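Local atomic coordinates of Rho GTPase-activating protein 15 (Homo sapiens, PDB entry 3BYI), a protein that switches off Rho-type GTPases, RAC1 among them, by converting them to the inactive GDP-bound state, and is represented here by its Rho-GAP domain. Residues 4-9 with 15-20; 55-60 with 155-160; 70-73 with 78-81; 130-135 with 200-205. One frame throughout, in Å; residues are numbered along the deposited sequence.

Contact 1. Residues 4-9 with 15-20; sequences PSLKTL and IKDQIF
Ile15 lies against the first helix of the chain and meets it with both branches. Its CD1 touches Leu9 CD1 at 3.6 Å, its CG1 lies 3.9 Å from Leu9 CB, and its CG2 faces Leu6 CD1 at 4.0 Å. The two branches divide the work: CG2 stands anti to the backbone N, and CG1 anti to the carbonyl carbon (chi1 -66°), which sends one branch to each leucine. Leu6 crosses Ile15 at about a right angle, and its CD1 also rests 3.8 Å from Asp17 OD2. Between the backbones, Ile15 N donates to Leu9 O (3.1 Å, 167° at the hydrogen); the donor sits well above the carbonyl plane. With an alanine in place of Ile15, Leu6 CD1 and Leu9 CD1 would probably lose the methyls they rest on, and the patch between helix and segment would thin. Further out, the helix is started by Ser5, the N-cap, whose OG accepts from Thr8 N at 2.7 Å. On the other segment, Lys16 forms a salt bridge with Glu76, and Asn74 OD1 accepts from the backbone N of both Ile19 and Phe20, fastening the link to helix 63-74. The start of segment 15-20 is thus held to helix 6-12 by one directional bond and otherwise by non-directional apolar contact at the surface.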
loop_
_atom_site.group_PDB
_atom_site.type_symbol
_atom_site.label_atom_id
_atom_site.label_comp_id
_atom_site.label_asym_id
_atom_site.label_seq_id
_atom_site.Cartn_x
_atom_site.Cartn_y
_atom_site.Cartn_z
ATOM N N PRO A 4 -21.933 8.279 23.569
ATOM C CA PRO A 4 -21.456 6.904 23.696
ATOM C C PRO A 4 -19.973 6.751 23.324
ATOM O O PRO A 4 -19.441 7.537 22.537
ATOM C CB PRO A 4 -22.364 6.127 22.727
ATOM C CG PRO A 4 -22.778 7.122 21.716
ATOM C CD PRO A 4 -22.858 8.440 22.429
ATOM N N SER A 5 -19.326 5.745 23.907
ATOM C CA SER A 5 -17.933 5.423 23.599
ATOM C C SER A 5 -17.798 4.761 22.226
ATOM O O SER A 5 -18.794 4.449 21.577
ATOM C CB SER A 5 -17.349 4.486 24.665
ATOM O OG SER A 5 -17.603 3.125 24.347
ATOM N N LEU A 6 -16.558 4.552 21.797
ATOM C CA LEU A 6 -16.275 3.753 20.596
ATOM C C LEU A 6 -16.645 2.279 20.860
ATOM O O LEU A 6 -17.220 1.617 19.988
ATOM C CB LEU A 6 -14.805 3.920 20.168
ATOM C CG LEU A 6 -14.310 3.295 18.858
ATOM C CD1 LEU A 6 -15.091 3.786 17.641
ATOM C CD2 LEU A 6 -12.801 3.581 18.676
ATOM N N LYS A 7 -16.339 1.781 22.065
ATOM C CA LYS A 7 -16.788 0.436 22.495
ATOM C C LYS A 7 -18.311 0.339 22.352
ATOM O O LYS A 7 -18.816 -0.520 21.609
ATOM C CB LYS A 7 -16.369 0.116 23.938
ATOM N N THR A 8 -19.025 1.242 23.030
ATOM C CA THR A 8 -20.483 1.328 22.905
ATOM C C THR A 8 -20.917 1.348 21.427
ATOM O O THR A 8 -21.698 0.499 20.997
ATOM C CB THR A 8 -21.066 2.571 23.635
ATOM O OG1 THR A 8 -20.851 2.455 25.048
ATOM C CG2 THR A 8 -22.559 2.698 23.364
ATOM N N LEU A 9 -20.402 2.291 20.642
ATOM C CA LEU A 9 -20.844 2.428 19.259
ATOM C C LEU A 9 -20.602 1.152 18.456
ATOM O O LEU A 9 -21.420 0.790 17.605
ATOM C CB LEU A 9 -20.195 3.641 18.597
ATOM C CG LEU A 9 -20.733 4.982 19.112
ATOM C CD1 LEU A 9 -19.792 6.150 18.757
ATOM C CD2 LEU A 9 -22.165 5.224 18.611
ATOM N N ILE A 15 -20.870 1.879 14.747
ATOM C CA ILE A 15 -19.553 2.050 14.112
ATOM C C ILE A 15 -18.881 0.691 13.997
ATOM O O ILE A 15 -18.445 0.124 14.987
ATOM C CB ILE A 15 -18.624 2.974 14.915
ATOM C CG1 ILE A 15 -19.157 4.401 14.933
ATOM C CG2 ILE A 15 -17.232 3.017 14.308
ATOM C CD1 ILE A 15 -18.228 5.371 15.654
ATOM N N LYS A 16 -18.800 0.188 12.773
ATOM C CA LYS A 16 -18.268 -1.139 12.500
ATOM C C LYS A 16 -16.762 -1.259 12.704
ATOM O O LYS A 16 -16.318 -2.249 13.270
ATOM C CB LYS A 16 -18.623 -1.564 11.065
ATOM C CG LYS A 16 -19.935 -2.331 10.905
ATOM C CD LYS A 16 -20.125 -2.801 9.450
ATOM C CE LYS A 16 -20.848 -4.125 9.377
ATOM N NZ LYS A 16 -21.745 -4.193 8.194
ATOM N N ASP A 17 -15.990 -0.274 12.226
ATOM C CA ASP A 17 -14.498 -0.353 12.177
ATOM C C ASP A 17 -14.005 -1.638 11.513
ATOM O O ASP A 17 -13.016 -2.253 11.939
ATOM C CB ASP A 17 -13.870 -0.246 13.561
ATOM C CG ASP A 17 -13.381 1.140 13.889
ATOM O OD1 ASP A 17 -12.963 1.862 12.980
ATOM O OD2 ASP A 17 -13.374 1.483 15.088
ATOM N N GLN A 18 -14.694 -2.014 10.448
ATOM C CA GLN A 18 -14.580 -3.336 9.875
ATOM C C GLN A 18 -13.262 -3.578 9.112
ATOM O O GLN A 18 -12.689 -4.646 9.253
ATOM C CB GLN A 18 -15.786 -3.582 8.965
ATOM C CG GLN A 18 -16.000 -5.044 8.632
ATOM C CD GLN A 18 -16.240 -5.894 9.864
ATOM O OE1 GLN A 18 -17.162 -5.637 10.626
ATOM N NE2 GLN A 18 -15.403 -6.908 10.066
ATOM N N ILE A 19 -12.791 -2.596 8.330
ATOM C CA ILE A 19 -11.725 -2.826 7.326
ATOM C C ILE A 19 -10.374 -2.283 7.759
ATOM O O ILE A 19 -9.360 -2.987 7.734
ATOM C CB ILE A 19 -12.079 -2.206 5.942
ATOM C CG1 ILE A 19 -13.456 -2.673 5.436
ATOM C CG2 ILE A 19 -11.016 -2.555 4.907
ATOM C CD1 ILE A 19 -13.570 -4.150 5.215
ATOM N N PHE A 20 -10.347 -1.001 8.101
ATOM C CA PHE A 20 -9.087 -0.340 8.412
ATOM C C PHE A 20 -8.665 -0.838 9.791
ATOM O O PHE A 20 -9.507 -0.938 10.689
ATOM C CB PHE A 20 -9.229 1.172 8.398
ATOM C CG PHE A 20 -9.213 1.787 7.017
ATOM C CD1 PHE A 20 -10.220 1.512 6.096
ATOM C CD2 PHE A 20 -8.217 2.681 6.651
ATOM C CE1 PHE A 20 -10.205 2.108 4.804
ATOM C CE2 PHE A 20 -8.231 3.288 5.363
ATOM C CZ PHE A 20 -9.225 2.987 4.466
#

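Contact 2. Residues 55-60 with 155-160; sequences GIYRVS and TKIVAK
The loop that carries the predicted arginine finger of the Rho-GAP domain, Arg58, packs here on the C-terminal end of helix 141-159. Ile157 is the helix residue that receives it, through two neighbouring loop side chains. Its CG2 meets Ile56 CG2 at 3.5 Å, methyl to methyl, while its CD1 lies 4.0 Å from that same Ile56 methyl. CD1 also comes to the edge of the Tyr57 ring, near the ring plane, 4.1 Å from CE1. Ile56 turns CG1 anti to its backbone N (chi1 -165°), which leaves CG2 between N and the carbonyl carbon as the branch that faces the helix. Trimming Ile157 to an alanine would probably open a gap beside Ile56 CG2 and leave the CE1 edge of Tyr57 without this packing. The ring is held at its far end as well, where Tyr57 OH is hydrogen-bonded to His153 NE2, one turn earlier on the same helix. Within the loop, Gly55 O accepts from both Arg58 N (2.8 Å) and Val59 N (2.7 Å), a tight turn that includes Arg58, whose side chain is modelled only as far as CD. Helix 168-180 adds Phe175, edge-to-face with Tyr57, and Leu171; Val46 of helix 37-49 and Thr93 of helix 89-102 touch both Ile56 and Tyr57, so the loop is set among four helices.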
loop_
_atom_site.group_PDB
_atom_site.type_symbol
_atom_site.label_atom_id
_atom_site.label_comp_id
_atom_site.label_asym_id
_atom_site.label_seq_id
_atom_site.Cartn_x
_atom_site.Cartn_y
_atom_site.Cartn_z
ATOM N N GLY A 55 2.746 14.775 -9.083
ATOM C CA GLY A 55 3.004 14.371 -7.687
ATOM C C GLY A 55 2.056 13.316 -7.151
ATOM O O GLY A 55 1.927 13.166 -5.938
ATOM N N ILE A 56 1.424 12.565 -8.044
ATOM C CA ILE A 56 0.541 11.477 -7.670
ATOM C C ILE A 56 1.262 10.544 -6.712
ATOM O O ILE A 56 2.378 10.130 -7.003
ATOM C CB ILE A 56 0.002 10.712 -8.915
ATOM C CG1 ILE A 56 -1.192 9.841 -8.511
ATOM C CG2 ILE A 56 1.125 9.902 -9.685
ATOM C CD1 ILE A 56 -2.507 10.645 -8.204
ATOM N N TYR A 57 0.625 10.313 -5.542
ATOM C CA TYR A 57 1.113 9.521 -4.390
ATOM C C TYR A 57 2.032 10.277 -3.418
ATOM O O TYR A 57 2.165 9.883 -2.256
ATOM C CB TYR A 57 1.713 8.181 -4.798
ATOM C CG TYR A 57 0.661 7.195 -5.253
ATOM C CD1 TYR A 57 0.474 6.906 -6.588
ATOM C CD2 TYR A 57 -0.151 6.561 -4.336
ATOM C CE1 TYR A 57 -0.500 6.040 -6.982
ATOM C CE2 TYR A 57 -1.121 5.639 -4.735
ATOM C CZ TYR A 57 -1.289 5.395 -6.042
ATOM O OH TYR A 57 -2.251 4.495 -6.404
ATOM N N ARG A 58 2.664 11.350 -3.896
ATOM C CA ARG A 58 3.435 12.213 -3.049
ATOM C C ARG A 58 2.525 13.308 -2.466
ATOM O O ARG A 58 2.573 13.593 -1.299
ATOM C CB ARG A 58 4.627 12.824 -3.821
ATOM C CG ARG A 58 5.565 13.720 -2.982
ATOM C CD ARG A 58 6.865 14.066 -3.788
ATOM N N VAL A 59 1.702 13.915 -3.308
ATOM C CA VAL A 59 0.797 14.975 -2.835
ATOM C C VAL A 59 -0.257 14.368 -1.906
ATOM O O VAL A 59 -0.739 13.235 -2.099
ATOM C CB VAL A 59 0.135 15.772 -4.009
ATOM C CG1 VAL A 59 -1.039 16.642 -3.511
ATOM C CG2 VAL A 59 1.189 16.637 -4.784
ATOM N N SER A 60 -0.592 15.138 -0.877
ATOM C CA SER A 60 -1.575 14.740 0.146
ATOM C C SER A 60 -2.939 15.259 -0.214
ATOM O O SER A 60 -3.082 16.397 -0.583
ATOM C CB SER A 60 -1.226 15.352 1.501
ATOM O OG SER A 60 0.067 14.974 1.882
ATOM N N THR A 155 4.059 0.640 -11.651
ATOM C CA THR A 155 4.859 0.699 -12.882
ATOM C C THR A 155 4.200 1.632 -13.921
ATOM O O THR A 155 4.912 2.256 -14.744
ATOM C CB THR A 155 5.138 -0.662 -13.516
ATOM O OG1 THR A 155 3.932 -1.213 -14.076
ATOM C CG2 THR A 155 5.736 -1.592 -12.516
ATOM N N LYS A 156 2.873 1.725 -13.880
ATOM C CA LYS A 156 2.154 2.630 -14.778
ATOM C C LYS A 156 2.319 4.118 -14.386
ATOM O O LYS A 156 2.205 5.011 -15.225
ATOM C CB LYS A 156 0.669 2.255 -14.866
ATOM C CG LYS A 156 0.426 0.849 -15.408
ATOM C CD LYS A 156 -1.020 0.541 -15.425
ATOM C CE LYS A 156 -1.333 -0.850 -15.985
ATOM N NZ LYS A 156 -2.831 -1.027 -16.131
ATOM N N ILE A 157 2.584 4.376 -13.119
ATOM C CA ILE A 157 2.892 5.720 -12.646
ATOM C C ILE A 157 4.245 6.122 -13.189
ATOM O O ILE A 157 4.433 7.246 -13.683
ATOM C CB ILE A 157 2.878 5.789 -11.082
ATOM C CG1 ILE A 157 1.501 5.337 -10.538
ATOM C CG2 ILE A 157 3.247 7.200 -10.574
ATOM C CD1 ILE A 157 0.337 6.166 -10.983
ATOM N N VAL A 158 5.180 5.187 -13.117
ATOM C CA VAL A 158 6.546 5.434 -13.568
ATOM C C VAL A 158 6.581 5.702 -15.072
ATOM O O VAL A 158 7.224 6.636 -15.520
ATOM C CB VAL A 158 7.477 4.211 -13.212
ATOM C CG1 VAL A 158 8.864 4.358 -13.894
ATOM C CG2 VAL A 158 7.611 4.054 -11.698
ATOM N N ALA A 159 5.868 4.884 -15.835
ATOM C CA ALA A 159 5.769 5.028 -17.270
ATOM C C ALA A 159 5.272 6.409 -17.718
ATOM O O ALA A 159 5.630 6.848 -18.808
ATOM C CB ALA A 159 4.900 3.871 -17.901
ATOM N N LYS A 160 4.458 7.071 -16.891
ATOM C CA LYS A 160 3.904 8.396 -17.170
ATOM C C LYS A 160 4.655 9.515 -16.425
ATOM O O LYS A 160 4.120 10.609 -16.244
ATOM C CB LYS A 160 2.443 8.444 -16.747
ATOM C CG LYS A 160 1.488 7.515 -17.491
ATOM C CD LYS A 160 0.837 8.212 -18.674
ATOM C CE LYS A 160 -0.502 7.547 -19.057
ATOM N NZ LYS A 160 -1.389 8.454 -19.881
#

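Contact 3. Residues 70-73 with 78-81; sequences RFIV and KLNL
Leu79 reaches back to helix 63-74 and divides its two methyls between neighbouring helix residues. CD2 touches Val73 CG2 at 3.8 Å, and CD1 lies 4.2 Å from Ile72 CG2. The leucine torsions account for this: CG stands anti to the backbone N (chi1 -175°), and chi2 of 60° spreads the methyls so that each meets a different partner. Val73 has CG1 anti to its backbone N (chi1 170°), which puts CG2, the branch anti to the carbonyl carbon, on the side of Leu79. Ile72 points toward the loop, and its CG2 also passes 4.4 Å from Lys78 O; the CB of Lys78 points away from the helix. No hydrogen bond joins the two segments, and the side-chain contacts are between aliphatic groups. Trp86 touches Ile72 and Leu79, while Phe38 of helix 37-49 touches Val73 and Leu79, adding an aromatic neighbour to each half of the cluster. The backbone of the loop is tied to that same helix, since Gln41 NE2 is hydrogen-bonded to Leu79 O. This is local helix-to-loop packing in the all-helical Rho-GAP domain: the chain leaves helix 63-74, turns, and lays a leucine across the helix end before continuing toward helix 89-102.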
loop_
_atom_site.group_PDB
_atom_site.type_symbol
_atom_site.label_atom_id
_atom_site.label_comp_id
_atom_site.label_asym_id
_atom_site.label_seq_id
_atom_site.Cartn_x
_atom_site.Cartn_y
_atom_site.Cartn_z
ATOM N N ARG A 70 -12.492 6.704 4.606
ATOM C CA ARG A 70 -12.210 5.586 5.523
ATOM C C ARG A 70 -13.444 5.161 6.313
ATOM O O ARG A 70 -13.727 3.970 6.462
ATOM C CB ARG A 70 -11.122 6.002 6.488
ATOM C CG ARG A 70 -10.832 5.044 7.607
ATOM C CD ARG A 70 -9.750 5.635 8.422
ATOM N NE ARG A 70 -9.359 4.831 9.546
ATOM C CZ ARG A 70 -10.073 4.723 10.664
ATOM N NH1 ARG A 70 -11.211 5.368 10.800
ATOM N NH2 ARG A 70 -9.637 3.978 11.662
ATOM N N PHE A 71 -14.188 6.142 6.806
ATOM C CA PHE A 71 -15.370 5.846 7.608
ATOM C C PHE A 71 -16.435 5.105 6.807
ATOM O O PHE A 71 -17.015 4.110 7.252
ATOM C CB PHE A 71 -16.010 7.121 8.134
ATOM C CG PHE A 71 -17.208 6.862 9.008
ATOM C CD1 PHE A 71 -17.046 6.654 10.378
ATOM C CD2 PHE A 71 -18.486 6.782 8.465
ATOM C CE1 PHE A 71 -18.130 6.395 11.202
ATOM C CE2 PHE A 71 -19.602 6.540 9.291
ATOM C CZ PHE A 71 -19.414 6.341 10.661
ATOM N N ILE A 72 -16.733 5.644 5.628
ATOM C CA ILE A 72 -17.691 5.019 4.715
ATOM C C ILE A 72 -17.278 3.565 4.422
ATOM O O ILE A 72 -18.093 2.648 4.428
ATOM C CB ILE A 72 -17.838 5.833 3.394
ATOM C CG1 ILE A 72 -18.702 7.093 3.632
ATOM C CG2 ILE A 72 -18.398 4.976 2.303
ATOM C CD1 ILE A 72 -18.669 8.113 2.437
ATOM N N VAL A 73 -15.993 3.350 4.184
ATOM C CA VAL A 73 -15.491 2.002 3.895
ATOM C C VAL A 73 -15.614 1.076 5.125
ATOM O O VAL A 73 -15.990 -0.109 5.006
ATOM C CB VAL A 73 -14.008 2.036 3.418
ATOM C CG1 VAL A 73 -13.391 0.618 3.343
ATOM C CG2 VAL A 73 -13.885 2.740 2.062
ATOM N N LYS A 78 -21.705 1.215 0.264
ATOM C CA LYS A 78 -21.295 1.173 -1.137
ATOM C C LYS A 78 -20.423 2.400 -1.439
ATOM O O LYS A 78 -20.760 3.521 -1.095
ATOM C CB LYS A 78 -22.495 1.022 -2.090
ATOM C CG LYS A 78 -23.578 2.046 -2.026
ATOM C CD LYS A 78 -24.680 1.670 -3.020
ATOM C CE LYS A 78 -25.507 2.874 -3.458
ATOM N NZ LYS A 78 -26.893 2.832 -2.911
ATOM N N LEU A 79 -19.247 2.154 -1.990
ATOM C CA LEU A 79 -18.341 3.223 -2.358
ATOM C C LEU A 79 -18.369 3.366 -3.883
ATOM O O LEU A 79 -18.219 2.381 -4.606
ATOM C CB LEU A 79 -16.931 2.947 -1.832
ATOM C CG LEU A 79 -15.899 4.049 -2.052
ATOM C CD1 LEU A 79 -16.358 5.337 -1.355
ATOM C CD2 LEU A 79 -14.549 3.577 -1.544
ATOM N N ASN A 80 -18.559 4.598 -4.356
ATOM C CA ASN A 80 -18.395 4.948 -5.761
ATOM C C ASN A 80 -17.385 6.090 -5.892
ATOM O O ASN A 80 -17.696 7.246 -5.603
ATOM C CB ASN A 80 -19.763 5.384 -6.368
ATOM C CG ASN A 80 -19.683 5.710 -7.858
ATOM O OD1 ASN A 80 -18.641 6.076 -8.365
ATOM N ND2 ASN A 80 -20.800 5.577 -8.557
ATOM N N LEU A 81 -16.178 5.780 -6.351
ATOM C CA LEU A 81 -15.121 6.787 -6.443
ATOM C C LEU A 81 -15.311 7.785 -7.598
ATOM O O LEU A 81 -14.538 8.759 -7.736
ATOM C CB LEU A 81 -13.747 6.087 -6.468
ATOM C CG LEU A 81 -13.333 5.384 -5.156
ATOM C CD1 LEU A 81 -11.900 4.760 -5.251
ATOM C CD2 LEU A 81 -13.387 6.349 -3.981
#

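Contact 4. Residues 130-135 with 200-205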
loop_
_atom_site.group_PDB
_atom_site.type_symbol
_atom_site.label_atom_id
_atom_site.label_comp_id
_atom_site.label_asym_id
_atom_site.label_seq_id
_atom_site.Cartn_x
_atom_site.Cartn_y
_atom_site.Cartn_z
ATOM N N GLU A 130 16.500 -12.410 -8.305
ATOM C CA GLU A 130 16.195 -13.800 -7.971
ATOM C C GLU A 130 15.899 -14.045 -6.484
ATOM O O GLU A 130 14.929 -14.728 -6.151
ATOM C CB GLU A 130 17.319 -14.702 -8.458
ATOM C CG GLU A 130 17.344 -14.891 -9.990
ATOM C CD GLU A 130 16.090 -15.611 -10.543
ATOM O OE1 GLU A 130 15.614 -16.609 -9.924
ATOM O OE2 GLU A 130 15.579 -15.164 -11.603
ATOM N N ALA A 131 16.716 -13.479 -5.604
ATOM C CA ALA A 131 16.547 -13.642 -4.156
ATOM C C ALA A 131 15.209 -13.095 -3.682
ATOM O O ALA A 131 14.512 -13.739 -2.879
ATOM C CB ALA A 131 17.688 -12.970 -3.402
ATOM N N VAL A 132 14.866 -11.912 -4.199
ATOM C CA VAL A 132 13.641 -11.199 -3.850
ATOM C C VAL A 132 12.399 -11.908 -4.375
ATOM O O VAL A 132 11.368 -11.940 -3.694
ATOM C CB VAL A 132 13.678 -9.738 -4.375
ATOM C CG1 VAL A 132 12.277 -9.193 -4.536
ATOM C CG2 VAL A 132 14.528 -8.851 -3.431
ATOM N N LYS A 133 12.524 -12.486 -5.572
ATOM C CA LYS A 133 11.461 -13.246 -6.228
ATOM C C LYS A 133 11.168 -14.570 -5.506
ATOM O O LYS A 133 9.987 -14.970 -5.372
ATOM C CB LYS A 133 11.854 -13.522 -7.685
ATOM C CG LYS A 133 10.902 -14.446 -8.418
ATOM C CD LYS A 133 11.386 -14.736 -9.822
ATOM C CE LYS A 133 10.298 -15.456 -10.587
ATOM N NZ LYS A 133 10.830 -16.118 -11.795
ATOM N N SER A 134 12.242 -15.233 -5.058
ATOM C CA SER A 134 12.155 -16.406 -4.177
ATOM C C SER A 134 11.331 -16.067 -2.951
ATOM O O SER A 134 10.435 -16.830 -2.560
ATOM C CB SER A 134 13.535 -16.821 -3.680
ATOM O OG SER A 134 14.367 -17.200 -4.749
ATOM N N LEU A 135 11.655 -14.927 -2.331
ATOM C CA LEU A 135 10.978 -14.536 -1.104
ATOM C C LEU A 135 9.509 -14.223 -1.327
ATOM O O LEU A 135 8.696 -14.562 -0.498
ATOM C CB LEU A 135 11.679 -13.353 -0.443
ATOM C CG LEU A 135 12.827 -13.714 0.471
ATOM C CD1 LEU A 135 13.584 -12.465 0.815
ATOM C CD2 LEU A 135 12.289 -14.438 1.724
ATOM N N ALA A 200 11.628 -1.359 -2.070
ATOM C CA ALA A 200 10.480 -0.883 -2.849
ATOM C C ALA A 200 10.879 -0.497 -4.275
ATOM O O ALA A 200 10.169 -0.821 -5.209
ATOM C CB ALA A 200 9.740 0.257 -2.144
ATOM N N GLU A 201 11.999 0.204 -4.443
ATOM C CA GLU A 201 12.505 0.547 -5.768
ATOM C C GLU A 201 12.743 -0.687 -6.649
ATOM O O GLU A 201 12.407 -0.683 -7.845
ATOM C CB GLU A 201 13.807 1.352 -5.656
ATOM C CG GLU A 201 13.609 2.774 -5.264
ATOM C CD GLU A 201 14.835 3.643 -5.446
ATOM O OE1 GLU A 201 15.588 3.449 -6.414
ATOM O OE2 GLU A 201 15.032 4.537 -4.602
ATOM N N LEU A 202 13.324 -1.743 -6.077
ATOM C CA LEU A 202 13.597 -2.955 -6.866
ATOM C C LEU A 202 12.308 -3.666 -7.280
ATOM O O LEU A 202 12.207 -4.183 -8.421
ATOM C CB LEU A 202 14.464 -3.953 -6.107
ATOM C CG LEU A 202 14.943 -5.172 -6.914
ATOM C CD1 LEU A 202 15.886 -4.742 -8.086
ATOM C CD2 LEU A 202 15.615 -6.120 -5.993
ATOM N N MET A 203 11.332 -3.711 -6.366
ATOM C CA MET A 203 10.069 -4.361 -6.673
ATOM C C MET A 203 9.341 -3.622 -7.793
ATOM O O MET A 203 8.611 -4.208 -8.596
ATOM C CB MET A 203 9.151 -4.429 -5.452
ATOM C CG MET A 203 9.741 -5.105 -4.223
ATOM S SD MET A 203 9.554 -6.867 -4.191
ATOM C CE MET A 203 7.783 -6.993 -4.103
ATOM N N LEU A 204 9.557 -2.315 -7.845
ATOM C CA LEU A 204 8.977 -1.469 -8.879
ATOM C C LEU A 204 9.750 -1.573 -10.204
ATOM O O LEU A 204 9.169 -1.897 -11.245
ATOM C CB LEU A 204 9.016 -0.034 -8.397
ATOM C CG LEU A 204 8.242 1.044 -9.127
ATOM C CD1 LEU A 204 6.842 0.567 -9.600
ATOM C CD2 LEU A 204 8.149 2.207 -8.129
ATOM N N SER A 205 11.051 -1.307 -10.157
ATOM C CA SER A 205 11.842 -1.251 -11.380
ATOM C C SER A 205 12.049 -2.637 -12.037
ATOM O O SER A 205 12.295 -2.717 -13.220
ATOM C CB SER A 205 13.187 -0.548 -11.128
ATOM O OG SER A 205 13.991 -1.305 -10.244
#
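Val132 projects from helix 125-138 onto helix 189-205, its two methyls covering successive residues there. CG1 meets the sulfur of Met203, with SD 3.6 Å away, and CG2 lies 3.9 Å from Leu202 CD2. With chi1 at 157°, CG1 is anti to the backbone N and CG2 anti to the carbonyl carbon, which directs one methyl to each partner. Leu202 runs past Val132 in the opposite direction, flank against flank. The CB of Met203 points neither toward nor away from helix 125-138, but the chain bends at both chi2 (-86°) and chi3 (-64°) and brings SD to the valine. All three side chains are buried, and no hydrogen bond crosses between the segments. The hydroxyls of the two serines bond within their own helices, Ser134 OG donating to Glu130 O and Ser205 OG to Glu201 O, both at 2.9 Å. Ala119 of helix 110-120 touches Val132, and Met147 and Phe151 of helix 141-159 touch Met203. Such apolar packing between helices distant in sequence is what builds the core of the all-helical Rho-GAP fold, and here it joins the last part of helix 189-205 to helix 125-138.

How the contacts relate
Contacts 1 and 3 lie on one side of the chain's centre, their own centres about 16 Å apart, and they touch: Ile19 and Phe20 of contact 1 pack on Val73 and Arg70 of helix 63-74. Contact 4 sits on the opposite side, with its centre about 38 Å from that of contact 1 and about 32 Å from that of contact 3. Contact 2 touches contact 4, where Thr155 and Val158 of helix 141-159 meet Leu204; their centres are about 19 Å apart. Along the chain contact 1 comes first, contact 3 falls between the two halves of contact 2, and contacts 2 and 4 interlace. Contacts 1 and 3 join segments close in sequence, whereas contacts 2 and 4 tie distant ones together.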